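Local coordinates for endo-1,4-beta-xylanase (Bacteroides thetaiotaomicron VPI-5482, PDB 3KST), which probably hydrolyses glycosidic bonds in xylan-type plant polysaccharides as a calcium-containing member of glycoside hydrolase family 43, at residues Leu143-Phe148 with Met164-Glu169. Numbering follows the deposited sequence.
Sequences LYFVRF and MSIKTE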
loop_
_atom_site.group_PDB
_atom_site.type_symbol
_atom_site.label_atom_id
_atom_site.label_comp_id
_atom_site.label_asym_id
_atom_site.label_seq_id
_atom_site.Cartn_x
_atom_site.Cartn_y
_atom_site.Cartn_z
ATOM N N LEU A 143 -8.402 3.557 -9.705
ATOM C CA LEU A 143 -7.017 3.157 -9.421
ATOM C C LEU A 143 -6.179 4.405 -9.201
ATOM O O LEU A 143 -6.143 5.318 -10.068
ATOM C CB LEU A 143 -6.399 2.305 -10.548
ATOM C CG LEU A 143 -5.066 1.611 -10.194
ATOM C CD1 LEU A 143 -5.334 0.549 -9.151
ATOM C CD2 LEU A 143 -4.405 0.924 -11.419
ATOM N N TYR A 144 -5.528 4.443 -8.036
ATOM C CA TYR A 144 -4.586 5.473 -7.628
ATOM C C TYR A 144 -3.208 4.882 -7.901
ATOM O O TYR A 144 -2.995 3.696 -7.681
ATOM C CB TYR A 144 -4.773 5.853 -6.154
ATOM C CG TYR A 144 -6.170 6.359 -5.936
ATOM C CD1 TYR A 144 -7.226 5.467 -5.755
ATOM C CD2 TYR A 144 -6.462 7.728 -5.999
ATOM C CE1 TYR A 144 -8.547 5.915 -5.642
ATOM C CE2 TYR A 144 -7.791 8.190 -5.862
ATOM C CZ TYR A 144 -8.819 7.272 -5.679
ATOM O OH TYR A 144 -10.122 7.680 -5.552
ATOM N N PHE A 145 -2.308 5.705 -8.433
ATOM C CA PHE A 145 -0.970 5.275 -8.820
ATOM C C PHE A 145 -0.124 6.512 -9.032
ATOM O O PHE A 145 -0.674 7.614 -9.137
ATOM C CB PHE A 145 -1.023 4.406 -10.095
ATOM C CG PHE A 145 -1.721 5.057 -11.250
ATOM C CD1 PHE A 145 -3.116 4.927 -11.393
ATOM C CD2 PHE A 145 -1.012 5.763 -12.223
ATOM C CE1 PHE A 145 -3.780 5.517 -12.448
ATOM C CE2 PHE A 145 -1.692 6.350 -13.297
ATOM C CZ PHE A 145 -3.080 6.212 -13.400
ATOM N N VAL A 146 1.187 6.315 -9.081
ATOM C CA VAL A 146 2.175 7.385 -9.251
ATOM C C VAL A 146 2.613 7.494 -10.683
ATOM O O VAL A 146 2.950 6.467 -11.288
ATOM C CB VAL A 146 3.471 7.085 -8.437
ATOM C CG1 VAL A 146 4.665 8.010 -8.856
ATOM C CG2 VAL A 146 3.185 7.176 -6.919
ATOM N N ARG A 147 2.573 8.706 -11.246
ATOM C CA ARG A 147 3.210 8.981 -12.535
ATOM C C ARG A 147 4.369 9.921 -12.207
ATOM O O ARG A 147 4.295 10.736 -11.262
ATOM C CB ARG A 147 2.286 9.655 -13.528
ATOM C CG ARG A 147 1.050 8.850 -13.875
ATOM C CD ARG A 147 0.093 9.673 -14.722
ATOM N NE ARG A 147 0.631 10.044 -16.025
ATOM C CZ ARG A 147 0.121 10.983 -16.839
ATOM N NH1 ARG A 147 -0.951 11.692 -16.489
ATOM N NH2 ARG A 147 0.704 11.227 -18.005
ATOM N N PHE A 148 5.398 9.853 -13.034
ATOM C CA PHE A 148 6.606 10.665 -12.866
ATOM C C PHE A 148 6.451 11.934 -13.704
ATOM O O PHE A 148 7.161 12.156 -14.691
ATOM C CB PHE A 148 7.836 9.836 -13.247
ATOM C CG PHE A 148 7.857 8.501 -12.586
ATOM C CD1 PHE A 148 8.195 8.390 -11.240
ATOM C CD2 PHE A 148 7.490 7.360 -13.280
ATOM C CE1 PHE A 148 8.196 7.143 -10.619
ATOM C CE2 PHE A 148 7.481 6.129 -12.667
ATOM C CZ PHE A 148 7.839 6.010 -11.336
HETATM N N MSE A 164 -8.792 -4.426 -15.605
HETATM C CA MSE A 164 -7.602 -4.737 -16.376
HETATM C C MSE A 164 -7.014 -3.485 -17.066
HETATM O O MSE A 164 -5.875 -3.485 -17.474
HETATM C CB MSE A 164 -8.003 -5.802 -17.423
HETATM C CG MSE A 164 -6.918 -6.757 -17.817
HETATM SE SE MSE A 164 -6.617 -8.184 -16.512
HETATM C CE MSE A 164 -7.497 -7.434 -14.958
ATOM N N SER A 165 -7.825 -2.443 -17.227
ATOM C CA SER A 165 -7.393 -1.220 -17.914
ATOM C C SER A 165 -7.900 0.010 -17.200
ATOM O O SER A 165 -8.903 -0.063 -16.471
ATOM C CB SER A 165 -8.002 -1.179 -19.317
ATOM O OG SER A 165 -7.712 -2.327 -20.087
ATOM N N ILE A 166 -7.205 1.124 -17.417
ATOM C CA ILE A 166 -7.673 2.438 -16.945
ATOM C C ILE A 166 -8.313 3.176 -18.112
ATOM O O ILE A 166 -7.944 2.953 -19.266
ATOM C CB ILE A 166 -6.575 3.307 -16.297
ATOM C CG1 ILE A 166 -5.380 3.593 -17.200
ATOM C CG2 ILE A 166 -6.058 2.638 -15.025
ATOM C CD1 ILE A 166 -4.550 4.785 -16.657
ATOM N N LYS A 167 -9.268 4.047 -17.805
ATOM C CA LYS A 167 -9.919 4.902 -18.791
ATOM C C LYS A 167 -9.087 6.159 -18.772
ATOM O O LYS A 167 -9.279 7.004 -17.903
ATOM C CB LYS A 167 -11.374 5.168 -18.400
ATOM C CG LYS A 167 -12.218 3.934 -18.418
ATOM C CD LYS A 167 -13.684 4.311 -18.246
ATOM C CE LYS A 167 -14.581 3.142 -18.497
ATOM N NZ LYS A 167 -15.972 3.620 -18.753
ATOM N N THR A 168 -8.169 6.286 -19.737
ATOM C CA THR A 168 -7.231 7.435 -19.758
ATOM C C THR A 168 -7.864 8.814 -19.844
ATOM O O THR A 168 -7.284 9.777 -19.333
ATOM C CB THR A 168 -6.080 7.287 -20.765
ATOM O OG1 THR A 168 -6.575 7.126 -22.094
ATOM C CG2 THR A 168 -5.231 6.042 -20.413
ATOM N N GLU A 169 -9.060 8.912 -20.442
ATOM C CA GLU A 169 -9.798 10.176 -20.451
ATOM C C GLU A 169 -10.258 10.645 -19.048
ATOM O O GLU A 169 -10.647 11.801 -18.901
ATOM C CB GLU A 169 -11.008 10.115 -21.406
ATOM C CG GLU A 169 -12.282 9.340 -20.951
ATOM C CD GLU A 169 -12.188 7.818 -20.948
ATOM O OE1 GLU A 169 -11.197 7.222 -21.456
ATOM O OE2 GLU A 169 -13.166 7.220 -20.442
#
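The ring of Phe-145 presents its far end to Ile-166, whose methyl CD1 comes in obliquely and lies 3.8 Å from CZ. The two side chains approach head-on across the gap between strand and loop, and a long flat group suits position 145 because its CZ can span that gap. In Ile-166, CG1 sits between the backbone N and the carbonyl carbon (chi1 58°), and the extended chi2 of 163° carries CD1 out to the ring. The second branch serves a different neighbour: CG2 rests 4.3 Å from CD2 of Leu-143, a looser apolar contact. A beta-branched residue suits this place, because one side chain covers two partners that stand two residues apart on the same face of strand 141-148. Leucine fits position 143 through its forked apolar end, which offers a methyl to CG2.

No hydrogen bond joins the two segments, and their mutual burial is modest, 106 Å² in all. Further apolar neighbours are Leu-171, just before strand 172-175, which touches Phe-145, and Ala-157 and Trp-124, on which Ile-166 packs.

The side chain of Phe-145 is about 6 Å from that of Asp-130, predicted to tune and orient the catalytic acid, while that of Leu-143 lies about 10 Å from the bound calcium. Here the connection between the third strand (152-158) and the fourth (172-175) of a four-stranded antiparallel blade folds back over its second strand, beside the apolar junction with the preceding blade, where Leu-143 and Phe-145 meet Ile-103, in the five-bladed beta-propeller of family 43.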